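Local atomic coordinates of protein CsuE (Acinetobacter baumannii, PDB entry 6FJY), a protein that serves as the tip adhesion subunit of archaic chaperone-usher Csu pili and probably attaches the bacterium to surfaces during biofilm formation. Residues D[214-219]-D[279-284]; D[19-24]-D[207-212]; D[36-41]-D[95-100]. All coordinates share one frame; numbering follows the deposited sequence.

Contact 1 (D[214-219]-D[279-284])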
ATOM      1  N   THR D 214       4.693  10.741  -4.193  1.00 99.43           N
ATOM      2  CA  THR D 214       5.399   9.870  -3.257  1.00 87.16           C
ATOM      3  C   THR D 214       6.705  10.499  -2.795  1.00 83.26           C
ATOM      4  O   THR D 214       7.792  10.016  -3.133  1.00 77.37           O
ATOM      5  CB  THR D 214       5.700   8.511  -3.873  1.00 68.92           C
ATOM      6  OG1 THR D 214       4.610   8.110  -4.707  1.00 66.50           O
ATOM      7  CG2 THR D 214       5.889   7.484  -2.763  1.00 67.54           C
ATOM      8  N   PRO D 215       6.641  11.580  -2.039  1.00 81.70           N
ATOM      9  CA  PRO D 215       7.864  12.191  -1.531  1.00 79.80           C
ATOM     10  C   PRO D 215       8.380  11.403  -0.344  1.00 61.91           C
ATOM     11  O   PRO D 215       7.653  10.638   0.287  1.00 62.19           O
ATOM     12  CB  PRO D 215       7.405  13.589  -1.107  1.00 65.78           C
ATOM     13  CG  PRO D 215       5.986  13.344  -0.645  1.00 71.76           C
ATOM     14  CD  PRO D 215       5.429  12.200  -1.472  1.00 67.28           C
ATOM     15  N   TYR D 216       9.654  11.628  -0.029  1.00 67.96           N
ATOM     16  CA  TYR D 216      10.276  10.961   1.104  1.00 67.79           C
ATOM     17  C   TYR D 216      11.548  11.696   1.466  1.00 66.73           C
ATOM     18  O   TYR D 216      12.089  12.474   0.675  1.00 58.57           O
ATOM     19  CB  TYR D 216      10.605   9.497   0.809  1.00 73.81           C
ATOM     20  CG  TYR D 216      11.455   9.342  -0.423  1.00 75.53           C
ATOM     21  CD1 TYR D 216      10.860   9.204  -1.669  1.00 84.41           C
ATOM     22  CD2 TYR D 216      12.846   9.354  -0.352  1.00 62.10           C
ATOM     23  CE1 TYR D 216      11.608   9.070  -2.808  1.00 83.83           C
ATOM     24  CE2 TYR D 216      13.612   9.221  -1.500  1.00 69.71           C
ATOM     25  CZ  TYR D 216      12.977   9.075  -2.725  1.00 77.14           C
ATOM     26  OH  TYR D 216      13.700   8.951  -3.878  1.00 64.65           O
ATOM     27  N   TYR D 217      12.010  11.427   2.678  1.00 68.45           N
ATOM     28  CA  TYR D 217      13.311  11.854   3.157  1.00 60.39           C
ATOM     29  C   TYR D 217      14.208  10.635   3.323  1.00 60.35           C
ATOM     30  O   TYR D 217      13.746   9.556   3.717  1.00 54.68           O
ATOM     31  CB  TYR D 217      13.188  12.597   4.488  1.00 70.43           C
ATOM     32  CG  TYR D 217      12.510  13.954   4.403  1.00 89.06           C
ATOM     33  CD1 TYR D 217      13.190  15.066   3.915  1.00 90.85           C
ATOM     34  CD2 TYR D 217      11.199  14.132   4.839  1.00 93.78           C
ATOM     35  CE1 TYR D 217      12.578  16.312   3.846  1.00 92.43           C
ATOM     36  CE2 TYR D 217      10.577  15.377   4.774  1.00 86.45           C
ATOM     37  CZ  TYR D 217      11.276  16.458   4.276  1.00 80.71           C
ATOM     38  OH  TYR D 217      10.680  17.687   4.209  1.00 68.48           O
ATOM     39  N   VAL D 218      15.489  10.810   3.009  1.00 65.71           N
ATOM     40  CA  VAL D 218      16.505   9.780   3.170  1.00 65.82           C
ATOM     41  C   VAL D 218      17.475  10.255   4.236  1.00 62.72           C
ATOM     42  O   VAL D 218      18.113  11.301   4.084  1.00 53.36           O
ATOM     43  CB  VAL D 218      17.245   9.490   1.856  1.00 66.95           C
ATOM     44  CG1 VAL D 218      18.067   8.233   1.991  1.00 58.25           C
ATOM     45  CG2 VAL D 218      16.278   9.361   0.711  1.00 56.40           C
ATOM     46  N   SER D 219      17.599   9.484   5.309  1.00 70.64           N
ATOM     47  CA  SER D 219      18.539   9.791   6.377  1.00 63.77           C
ATOM     48  C   SER D 219      19.492   8.618   6.588  1.00 70.87           C
ATOM     49  O   SER D 219      19.183   7.459   6.275  1.00 50.86           O
ATOM     50  CB  SER D 219      17.816  10.114   7.682  1.00 67.36           C
ATOM     51  OG  SER D 219      17.024  11.279   7.546  1.00 62.41           O
ATOM     52  N   THR D 279       9.241   7.291 -11.390  1.00 80.47           N
ATOM     53  CA  THR D 279      10.361   8.209 -11.250  1.00 82.73           C
ATOM     54  C   THR D 279      11.445   7.586 -10.378  1.00 89.24           C
ATOM     55  O   THR D 279      11.158   7.000  -9.329  1.00 83.81           O
ATOM     56  CB  THR D 279       9.926   9.546 -10.646  1.00 79.41           C
ATOM     57  OG1 THR D 279      11.088  10.280 -10.243  1.00 84.02           O
ATOM     58  CG2 THR D 279       9.036   9.333  -9.448  1.00 76.88           C
ATOM     59  N   GLN D 280      12.693   7.715 -10.824  1.00 89.88           N
ATOM     60  CA  GLN D 280      13.848   7.170 -10.125  1.00 85.30           C
ATOM     61  C   GLN D 280      14.714   8.317  -9.622  1.00 70.47           C
ATOM     62  O   GLN D 280      15.046   9.229 -10.385  1.00 48.44           O
ATOM     63  CB  GLN D 280      14.655   6.248 -11.049  1.00 92.48           C
ATOM     64  CG  GLN D 280      15.935   5.674 -10.444  1.00101.14           C
ATOM     65  CD  GLN D 280      16.888   5.139 -11.506  1.00109.08           C
ATOM     66  OE1 GLN D 280      18.070   4.913 -11.243  1.00108.44           O
ATOM     67  NE2 GLN D 280      16.377   4.944 -12.715  1.00117.31           N
ATOM     68  N   GLN D 281      15.060   8.279  -8.335  1.00 77.86           N
ATOM     69  CA  GLN D 281      16.026   9.198  -7.747  1.00 72.99           C
ATOM     70  C   GLN D 281      17.342   8.475  -7.493  1.00 63.20           C
ATOM     71  O   GLN D 281      17.357   7.324  -7.041  1.00 49.63           O
ATOM     72  CB  GLN D 281      15.534   9.792  -6.421  1.00 71.70           C
ATOM     73  CG  GLN D 281      14.348  10.718  -6.516  1.00 57.92           C
ATOM     74  CD  GLN D 281      13.040   9.971  -6.604  1.00 63.98           C
ATOM     75  OE1 GLN D 281      12.848   8.939  -5.955  1.00 57.71           O
ATOM     76  NE2 GLN D 281      12.132  10.484  -7.418  1.00 72.57           N
ATOM     77  N   ASN D 282      18.441   9.166  -7.765  1.00 69.77           N
ATOM     78  CA  ASN D 282      19.768   8.695  -7.409  1.00 71.31           C
ATOM     79  C   ASN D 282      20.453   9.714  -6.505  1.00 76.53           C
ATOM     80  O   ASN D 282      20.196  10.916  -6.591  1.00 66.65           O
ATOM     81  CB  ASN D 282      20.597   8.415  -8.653  1.00 68.61           C
ATOM     82  CG  ASN D 282      20.197   7.118  -9.320  1.00 73.78           C
ATOM     83  OD1 ASN D 282      20.664   6.041  -8.937  1.00 70.00           O
ATOM     84  ND2 ASN D 282      19.304   7.208 -10.304  1.00 70.50           N
ATOM     85  N   TYR D 283      21.298   9.213  -5.603  1.00 75.81           N
ATOM     86  CA  TYR D 283      21.961  10.044  -4.598  1.00 69.03           C
ATOM     87  C   TYR D 283      23.446   9.698  -4.607  1.00 58.20           C
ATOM     88  O   TYR D 283      23.851   8.670  -4.066  1.00 57.61           O
ATOM     89  CB  TYR D 283      21.354   9.834  -3.211  1.00 69.36           C
ATOM     90  CG  TYR D 283      19.869  10.109  -3.131  1.00 78.60           C
ATOM     91  CD1 TYR D 283      18.938   9.144  -3.522  1.00 73.68           C
ATOM     92  CD2 TYR D 283      19.393  11.328  -2.645  1.00 71.54           C
ATOM     93  CE1 TYR D 283      17.572   9.393  -3.443  1.00 67.32           C
ATOM     94  CE2 TYR D 283      18.038  11.587  -2.572  1.00 68.55           C
ATOM     95  CZ  TYR D 283      17.133  10.618  -2.970  1.00 73.00           C
ATOM     96  OH  TYR D 283      15.786  10.875  -2.900  1.00 70.19           O
ATOM     97  N   VAL D 284      24.243  10.564  -5.208  1.00 65.82           N
ATOM     98  CA  VAL D 284      25.689  10.410  -5.224  1.00 69.37           C
ATOM     99  C   VAL D 284      26.234  10.846  -3.874  1.00 73.97           C
ATOM    100  O   VAL D 284      25.752  11.813  -3.270  1.00 62.84           O
ATOM    101  CB  VAL D 284      26.311  11.212  -6.385  1.00 74.50           C
ATOM    102  CG1 VAL D 284      27.836  11.155  -6.341  1.00 73.81           C
ATOM    103  CG2 VAL D 284      25.806  10.668  -7.705  1.00 76.23           C
TER
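Tyr216 and Val218 meet Tyr283 mainly through carbon contacts. Tyr216 and Val218 come from one segment, and Tyr283 meets them from the opposite direction. CE2 of Tyr216 lies 4.1 Å from CZ of Tyr283. CG2 of Val218 lies 4.0 Å from the same CZ and also adjoins the edge of the Tyr216 ring, in its plane. The phenol end of Tyr283 thus touches both the Tyr216 ring and a Val218 methyl. The Tyr283 ring starts with CG anti to the carbonyl carbon (chi1 -57°), and this sends it across toward 214-219.

The two strands are not hydrogen-bonded neighbours; the CA atoms of Val218 and Tyr283 are 9.5 Å apart. Strand 217-220 pairs with 302-311, while 279-289 pairs with 202-210. Their side chains therefore face each other across the core of an Ig-like beta sandwich. Trp263 adds an edge-to-face ring contact to Tyr283, and Ile208 and Val310 also pack on Tyr216.

The polar part is weaker. Tyr283 OH donates a weak and doubtful hydrogen bond to Tyr216 OH at 3.0 Å, since Tyr216 OH is modelled too close to the Gln281 side chain. Tyr216 OH lies at the edge of the Tyr283 ring, near its plane.

Tyr217, the residue between, points away from this core. Its OH hydrogen-bonds Phe194 O of the chaperone chain CsuC.

Contact 2 (D[19-24]-D[207-212])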
ATOM      1  N   LEU D  19       2.678  -3.518 -10.595  1.00 68.06           N
ATOM      2  CA  LEU D  19       1.742  -3.490 -11.711  1.00 69.04           C
ATOM      3  C   LEU D  19       2.451  -3.332 -13.050  1.00 68.11           C
ATOM      4  O   LEU D  19       2.006  -3.888 -14.058  1.00 77.56           O
ATOM      5  CB  LEU D  19       0.747  -2.350 -11.500  1.00 57.78           C
ATOM      6  CG  LEU D  19      -0.269  -2.073 -12.598  1.00 61.09           C
ATOM      7  CD1 LEU D  19      -1.052  -3.349 -12.894  1.00 78.11           C
ATOM      8  CD2 LEU D  19      -1.205  -0.965 -12.159  1.00 60.47           C
ATOM      9  N   MET D  20       3.540  -2.569 -13.087  1.00 72.00           N
ATOM     10  CA  MET D  20       4.219  -2.300 -14.352  1.00 79.63           C
ATOM     11  C   MET D  20       5.084  -3.477 -14.785  1.00 75.57           C
ATOM     12  O   MET D  20       5.080  -3.853 -15.962  1.00 73.97           O
ATOM     13  CB  MET D  20       5.071  -1.036 -14.225  1.00 91.83           C
ATOM     14  CG  MET D  20       5.438  -0.387 -15.548  1.00 92.95           C
ATOM     15  SD  MET D  20       7.199  -0.073 -15.690  1.00 84.61           S
ATOM     16  CE  MET D  20       7.807  -1.754 -15.708  1.00 72.53           C
ATOM     17  N   GLU D  21       5.825  -4.065 -13.847  1.00 84.99           N
ATOM     18  CA  GLU D  21       6.754  -5.145 -14.156  1.00 95.70           C
ATOM     19  C   GLU D  21       6.053  -6.494 -14.215  1.00 95.79           C
ATOM     20  O   GLU D  21       6.297  -7.289 -15.131  1.00 98.18           O
ATOM     21  CB  GLU D  21       7.869  -5.186 -13.112  1.00 96.01           C
ATOM     22  CG  GLU D  21       8.619  -3.883 -12.967  1.00 92.70           C
ATOM     23  CD  GLU D  21       9.619  -3.930 -11.847  1.00 82.31           C
ATOM     24  OE1 GLU D  21       9.636  -4.939 -11.109  1.00 83.24           O
ATOM     25  OE2 GLU D  21      10.384  -2.957 -11.702  1.00 86.74           O
ATOM     26  N   ASN D  22       5.201  -6.782 -13.234  1.00 82.38           N
ATOM     27  CA  ASN D  22       4.563  -8.082 -13.139  1.00 75.44           C
ATOM     28  C   ASN D  22       3.101  -8.055 -13.526  1.00 85.48           C
ATOM     29  O   ASN D  22       2.482  -9.121 -13.611  1.00 78.83           O
ATOM     30  CB  ASN D  22       4.689  -8.636 -11.720  1.00 80.19           C
ATOM     31  CG  ASN D  22       6.125  -8.777 -11.279  1.00 75.90           C
ATOM     32  OD1 ASN D  22       6.962  -9.295 -12.020  1.00 71.61           O
ATOM     33  ND2 ASN D  22       6.420  -8.307 -10.071  1.00 85.49           N
ATOM     34  N   GLY D  23       2.544  -6.873 -13.774  1.00102.13           N
ATOM     35  CA  GLY D  23       1.111  -6.772 -13.960  1.00 95.89           C
ATOM     36  C   GLY D  23       0.390  -7.270 -12.729  1.00 92.07           C
ATOM     37  O   GLY D  23       0.832  -7.082 -11.589  1.00 94.25           O
ATOM     38  N   GLU D  24      -0.737  -7.930 -12.963  1.00 87.14           N
ATOM     39  CA  GLU D  24      -1.483  -8.578 -11.893  1.00 79.55           C
ATOM     40  C   GLU D  24      -2.430  -9.558 -12.557  1.00 95.43           C
ATOM     41  O   GLU D  24      -3.192  -9.174 -13.447  1.00101.69           O
ATOM     42  CB  GLU D  24      -2.242  -7.563 -11.049  1.00 72.25           C
ATOM     43  CG  GLU D  24      -3.231  -8.179 -10.087  1.00 71.66           C
ATOM     44  CD  GLU D  24      -2.732  -8.200  -8.669  1.00 75.78           C
ATOM     45  OE1 GLU D  24      -1.521  -8.432  -8.454  1.00 72.54           O
ATOM     46  OE2 GLU D  24      -3.561  -7.978  -7.759  1.00 85.83           O
ATOM     47  N   GLY D 207      20.056   4.362  -5.200  1.00 68.68           N
ATOM     48  CA  GLY D 207      18.995   4.517  -6.174  1.00 60.15           C
ATOM     49  C   GLY D 207      17.627   4.207  -5.598  1.00 67.91           C
ATOM     50  O   GLY D 207      17.439   3.165  -4.963  1.00 55.28           O
ATOM     51  N   ILE D 208      16.662   5.102  -5.815  1.00 68.42           N
ATOM     52  CA  ILE D 208      15.295   4.916  -5.340  1.00 64.98           C
ATOM     53  C   ILE D 208      14.327   5.119  -6.500  1.00 61.72           C
ATOM     54  O   ILE D 208      14.277   6.203  -7.095  1.00 56.12           O
ATOM     55  CB  ILE D 208      14.955   5.861  -4.176  1.00 64.62           C
ATOM     56  CG1 ILE D 208      15.912   5.589  -3.014  1.00 75.19           C
ATOM     57  CG2 ILE D 208      13.509   5.671  -3.750  1.00 58.57           C
ATOM     58  CD1 ILE D 208      15.667   6.408  -1.791  1.00 83.38           C
ATOM     59  N   ARG D 209      13.557   4.081  -6.814  1.00 65.31           N
ATOM     60  CA  ARG D 209      12.554   4.107  -7.871  1.00 66.48           C
ATOM     61  C   ARG D 209      11.184   4.179  -7.210  1.00 74.13           C
ATOM     62  O   ARG D 209      10.777   3.247  -6.506  1.00 79.81           O
ATOM     63  CB  ARG D 209      12.669   2.876  -8.772  1.00 71.48           C
ATOM     64  CG  ARG D 209      14.056   2.717  -9.398  1.00 97.43           C
ATOM     65  CD  ARG D 209      14.181   1.423 -10.185  1.00101.31           C
ATOM     66  NE  ARG D 209      13.023   1.215 -11.049  1.00111.49           N
ATOM     67  CZ  ARG D 209      12.216   0.159 -10.987  1.00112.64           C
ATOM     68  NH1 ARG D 209      12.445  -0.809 -10.107  1.00102.41           N
ATOM     69  NH2 ARG D 209      11.186   0.065 -11.819  1.00116.64           N
ATOM     70  N   CYS D 210      10.478   5.283  -7.447  1.00 76.58           N
ATOM     71  CA  CYS D 210       9.212   5.571  -6.799  1.00 66.35           C
ATOM     72  C   CYS D 210       8.173   5.910  -7.859  1.00 78.44           C
ATOM     73  O   CYS D 210       8.496   6.361  -8.961  1.00 78.57           O
ATOM     74  CB  CYS D 210       9.341   6.733  -5.791  1.00 59.83           C
ATOM     75  SG  CYS D 210      10.099   6.372  -4.206  1.00 57.85           S
ATOM     76  N   SER D 211       6.912   5.669  -7.520  1.00 92.25           N
ATOM     77  CA  SER D 211       5.815   6.180  -8.328  1.00 95.36           C
ATOM     78  C   SER D 211       5.791   7.710  -8.267  1.00 93.48           C
ATOM     79  O   SER D 211       6.460   8.333  -7.437  1.00 95.72           O
ATOM     80  CB  SER D 211       4.490   5.598  -7.848  1.00 83.36           C
ATOM     81  OG  SER D 211       4.469   5.547  -6.434  1.00 80.04           O
ATOM     82  N   VAL D 212       5.017   8.320  -9.174  1.00 95.21           N
ATOM     83  CA  VAL D 212       4.936   9.783  -9.186  1.00 91.13           C
ATOM     84  C   VAL D 212       4.369  10.275  -7.857  1.00 78.03           C
ATOM     85  O   VAL D 212       3.698   9.541  -7.119  1.00 77.30           O
ATOM     86  CB  VAL D 212       4.109  10.328 -10.361  1.00 91.59           C
ATOM     87  CG1 VAL D 212       4.846  10.116 -11.677  1.00 93.58           C
ATOM     88  CG2 VAL D 212       2.741   9.687 -10.392  1.00 92.19           C
TER
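Glu21 and Arg209 both leave the backbone with CG beside the N and opposite the carbonyl carbon. From there the glutamate runs straight out. The arginine is extended at first and then bends at chi3 (46°), which swings its guanidinium toward the acid. The two chains come from opposite directions and form a salt bridge between their charged ends.

This bridge joins helix 16-21 in the N-terminal half of the chain to strand 202-210 of the C-terminal Ig-like beta sandwich. It is a surface link between two parts far apart in sequence. Gly23, with positive phi, is the first residue to leave helical angles, and strand 24-31 follows. On the other side, Arg209 sits on a strand hydrogen-bonded to 167-184, and Cys210 next to it is tied to Cys181 by a disulfide.

The carboxylate and guanidinium planes are nearly coplanar. The pairing is nevertheless forked, not side by side: a single oxygen, OE2 of Glu21, accepts one N-H from NH1 and one from NH2. It lies near the guanidinium edge, tilted 17° from the plane as NH2 meets it. The other oxygen, OE1, makes a long and weak ion pair with Arg182. A second positive charge near the acid would probably favour its ionised form. Ile17 packs against the Arg209 side chain from the helix side, and Gln280 touches it from the adjacent strand.

Glu21 is exposed, and the bridge lies at the protein surface.

The stronger arm runs from Arg209 NH2 to Glu21 OE2, 3.1 Å long with an N-H...O angle of 147°. It meets the oxygen nearly along its C-O axis. The second arm, from Arg209 NH1 to Glu21 OE2, is weak at 3.4 Å.

Contact 3 (D[36-41]-D[95-100])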
ATOM      1  N   THR D  36     -25.416 -20.941  -1.445  1.00 82.75           N
ATOM      2  CA  THR D  36     -25.166 -21.674  -0.213  1.00 71.77           C
ATOM      3  C   THR D  36     -26.183 -22.806  -0.089  1.00 69.61           C
ATOM      4  O   THR D  36     -27.309 -22.705  -0.587  1.00 57.24           O
ATOM      5  CB  THR D  36     -25.266 -20.772   1.025  1.00 67.09           C
ATOM      6  OG1 THR D  36     -26.581 -20.205   1.095  1.00 57.72           O
ATOM      7  CG2 THR D  36     -24.231 -19.658   0.978  1.00 65.70           C
ATOM      8  N   GLY D  37     -25.777 -23.889   0.573  1.00 70.56           N
ATOM      9  CA  GLY D  37     -26.623 -25.066   0.662  1.00 72.13           C
ATOM     10  C   GLY D  37     -26.694 -25.914  -0.591  1.00 69.72           C
ATOM     11  O   GLY D  37     -27.615 -26.729  -0.728  1.00 51.57           O
ATOM     12  N   PHE D  38     -25.762 -25.741  -1.524  1.00 68.99           N
ATOM     13  CA  PHE D  38     -25.746 -26.582  -2.711  1.00 69.39           C
ATOM     14  C   PHE D  38     -25.232 -27.980  -2.362  1.00 65.82           C
ATOM     15  O   PHE D  38     -24.338 -28.143  -1.530  1.00 49.03           O
ATOM     16  CB  PHE D  38     -24.879 -25.938  -3.794  1.00 69.12           C
ATOM     17  CG  PHE D  38     -23.507 -25.549  -3.314  1.00 66.59           C
ATOM     18  CD1 PHE D  38     -23.270 -24.284  -2.811  1.00 66.62           C
ATOM     19  CD2 PHE D  38     -22.465 -26.460  -3.345  1.00 66.55           C
ATOM     20  CE1 PHE D  38     -22.020 -23.928  -2.348  1.00 61.91           C
ATOM     21  CE2 PHE D  38     -21.206 -26.106  -2.896  1.00 60.69           C
ATOM     22  CZ  PHE D  38     -20.987 -24.836  -2.395  1.00 63.92           C
ATOM     23  N   SER D  39     -25.817 -28.994  -2.998  1.00 68.29           N
ATOM     24  CA  SER D  39     -25.345 -30.361  -2.821  1.00 57.80           C
ATOM     25  C   SER D  39     -23.963 -30.544  -3.414  1.00 54.29           C
ATOM     26  O   SER D  39     -23.688 -30.104  -4.532  1.00 54.74           O
ATOM     27  CB  SER D  39     -26.269 -31.361  -3.494  1.00 60.09           C
ATOM     28  OG  SER D  39     -25.684 -32.649  -3.412  1.00 52.29           O
ATOM     29  N   LEU D  40     -23.101 -31.219  -2.658  1.00 68.78           N
ATOM     30  CA  LEU D  40     -21.815 -31.687  -3.147  1.00 60.10           C
ATOM     31  C   LEU D  40     -21.853 -33.149  -3.536  1.00 61.34           C
ATOM     32  O   LEU D  40     -20.796 -33.779  -3.637  1.00 54.16           O
ATOM     33  CB  LEU D  40     -20.731 -31.466  -2.095  1.00 56.36           C
ATOM     34  CG  LEU D  40     -20.225 -30.034  -2.031  1.00 51.53           C
ATOM     35  CD1 LEU D  40     -19.190 -29.898  -0.953  1.00 48.52           C
ATOM     36  CD2 LEU D  40     -19.673 -29.597  -3.373  1.00 50.92           C
ATOM     37  N   ALA D  41     -23.049 -33.703  -3.755  1.00 67.35           N
ATOM     38  CA  ALA D  41     -23.151 -35.122  -4.064  1.00 62.72           C
ATOM     39  C   ALA D  41     -22.657 -35.423  -5.473  1.00 67.66           C
ATOM     40  O   ALA D  41     -22.213 -36.545  -5.744  1.00 55.70           O
ATOM     41  CB  ALA D  41     -24.593 -35.588  -3.897  1.00 71.17           C
ATOM     42  N   ASN D  95     -18.450 -26.986  -6.926  1.00 77.55           N
ATOM     43  CA  ASN D  95     -17.290 -26.731  -6.082  1.00 77.09           C
ATOM     44  C   ASN D  95     -16.487 -25.502  -6.522  1.00 65.09           C
ATOM     45  O   ASN D  95     -15.419 -25.245  -5.961  1.00 62.70           O
ATOM     46  CB  ASN D  95     -16.406 -27.985  -5.962  1.00 67.57           C
ATOM     47  CG  ASN D  95     -15.857 -28.455  -7.272  1.00 73.76           C
ATOM     48  OD1 ASN D  95     -15.489 -27.665  -8.140  1.00 83.96           O
ATOM     49  ND2 ASN D  95     -15.781 -29.765  -7.423  1.00 83.26           N
ATOM     50  N   LEU D  96     -17.001 -24.720  -7.476  1.00 69.55           N
ATOM     51  CA  LEU D  96     -16.476 -23.385  -7.738  1.00 54.47           C
ATOM     52  C   LEU D  96     -17.052 -22.329  -6.800  1.00 63.23           C
ATOM     53  O   LEU D  96     -16.503 -21.224  -6.709  1.00 46.14           O
ATOM     54  CB  LEU D  96     -16.758 -22.984  -9.188  1.00 56.75           C
ATOM     55  CG  LEU D  96     -15.987 -23.841 -10.190  1.00 57.60           C
ATOM     56  CD1 LEU D  96     -15.972 -23.240 -11.578  1.00 56.93           C
ATOM     57  CD2 LEU D  96     -14.540 -24.119  -9.679  1.00 53.72           C
ATOM     58  N   PHE D  97     -18.149 -22.631  -6.114  1.00 67.91           N
ATOM     59  CA  PHE D  97     -18.672 -21.705  -5.119  1.00 69.21           C
ATOM     60  C   PHE D  97     -17.695 -21.636  -3.958  1.00 59.74           C
ATOM     61  O   PHE D  97     -17.392 -22.655  -3.333  1.00 53.90           O
ATOM     62  CB  PHE D  97     -20.056 -22.144  -4.653  1.00 52.67           C
ATOM     63  CG  PHE D  97     -21.080 -22.122  -5.741  1.00 61.52           C
ATOM     64  CD1 PHE D  97     -21.519 -20.918  -6.266  1.00 68.92           C
ATOM     65  CD2 PHE D  97     -21.608 -23.302  -6.242  1.00 71.16           C
ATOM     66  CE1 PHE D  97     -22.464 -20.890  -7.279  1.00 72.95           C
ATOM     67  CE2 PHE D  97     -22.558 -23.280  -7.249  1.00 72.99           C
ATOM     68  CZ  PHE D  97     -22.983 -22.070  -7.773  1.00 67.15           C
ATOM     69  N   SER D  98     -17.200 -20.435  -3.676  1.00 74.74           N
ATOM     70  CA  SER D  98     -16.084 -20.232  -2.766  1.00 73.50           C
ATOM     71  C   SER D  98     -16.507 -19.385  -1.576  1.00 74.42           C
ATOM     72  O   SER D  98     -17.236 -18.402  -1.721  1.00 67.04           O
ATOM     73  CB  SER D  98     -14.913 -19.557  -3.486  1.00 77.87           C
ATOM     74  OG  SER D  98     -13.843 -19.296  -2.601  1.00 81.82           O
ATOM     75  N   GLY D  99     -16.025 -19.763  -0.402  1.00 88.59           N
ATOM     76  CA  GLY D  99     -16.293 -19.014   0.794  1.00 81.46           C
ATOM     77  C   GLY D  99     -17.597 -19.424   1.433  1.00 84.24           C
ATOM     78  O   GLY D  99     -18.402 -20.168   0.865  1.00 69.97           O
ATOM     79  N   PRO D 100     -17.818 -18.945   2.656  1.00 94.73           N
ATOM     80  CA  PRO D 100     -19.099 -19.212   3.316  1.00 92.38           C
ATOM     81  C   PRO D 100     -20.273 -18.539   2.628  1.00 79.12           C
ATOM     82  O   PRO D 100     -21.396 -19.047   2.721  1.00 74.65           O
ATOM     83  CB  PRO D 100     -18.877 -18.669   4.732  1.00109.13           C
ATOM     84  CG  PRO D 100     -17.822 -17.614   4.562  1.00115.35           C
ATOM     85  CD  PRO D 100     -16.917 -18.125   3.480  1.00110.91           C
TER
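Phe38 and Phe97 carry most of this contact. Phe38 has its CG between the backbone N and the carbonyl carbon; chi1 of 52° brings the ring toward Phe97, and one of its faces meets it. CD2 of Phe97 sits 3.9 Å above that face, over its centre. The side chains run antiparallel past one another. With 38° between the planes and 5.0 Å between the ring centroids, the pair is oblique. The closest touch between the two phenylalanines is made by the aliphatic root of Phe97: its CB lies 3.5 Å from Phe38 CE1.

Phe97 is buried. Leu33, Cys35 and Leu104 from strands 33-35 and 103-110 also pack against it. Phe38 is only partly buried, and it rests on Val94 and Val135 as well.

Asn95 adds a looser touch beside the rings. Its CB is 4.5 Å from CD2 of Leu40, and that methyl also lies in the plane of the Phe38 ring, at its edge. At the other end Thr36 CG2 meets Pro100 O at 3.4 Å.

Segment 36-41 is shaped in part by an ST turn, in which Ser39 OG accepts a bond from Ala41 N. The contact is mainly apolar packing of the loop after strand 33-35 against the 3-10 turn and loop before strand 103-110, in the N-terminal beta-rich part of the adhesin.

Contacts 1 and 2 are close neighbours, with centres 15 Å apart. Strand 202-210 of contact 2 pairs with strand 279-289 of contact 1, where Gln281 N probably hydrogen-bonds Ile208 O. Tyr216 also packs on Cys210. Contact 3 is remote: its centre is 38 Å from that of contact 2 and 50 Å from that of contact 1, which lies on the opposite side of the chain's centre. Along the sequence, contact 3 falls within the span that contact 2 brackets, and contact 1 follows. Contact 1 thus belongs to the sandwich held by the chaperone CsuC, contact 3 to the far N-terminal part, and contact 2 joins the two halves of this elongated subunit.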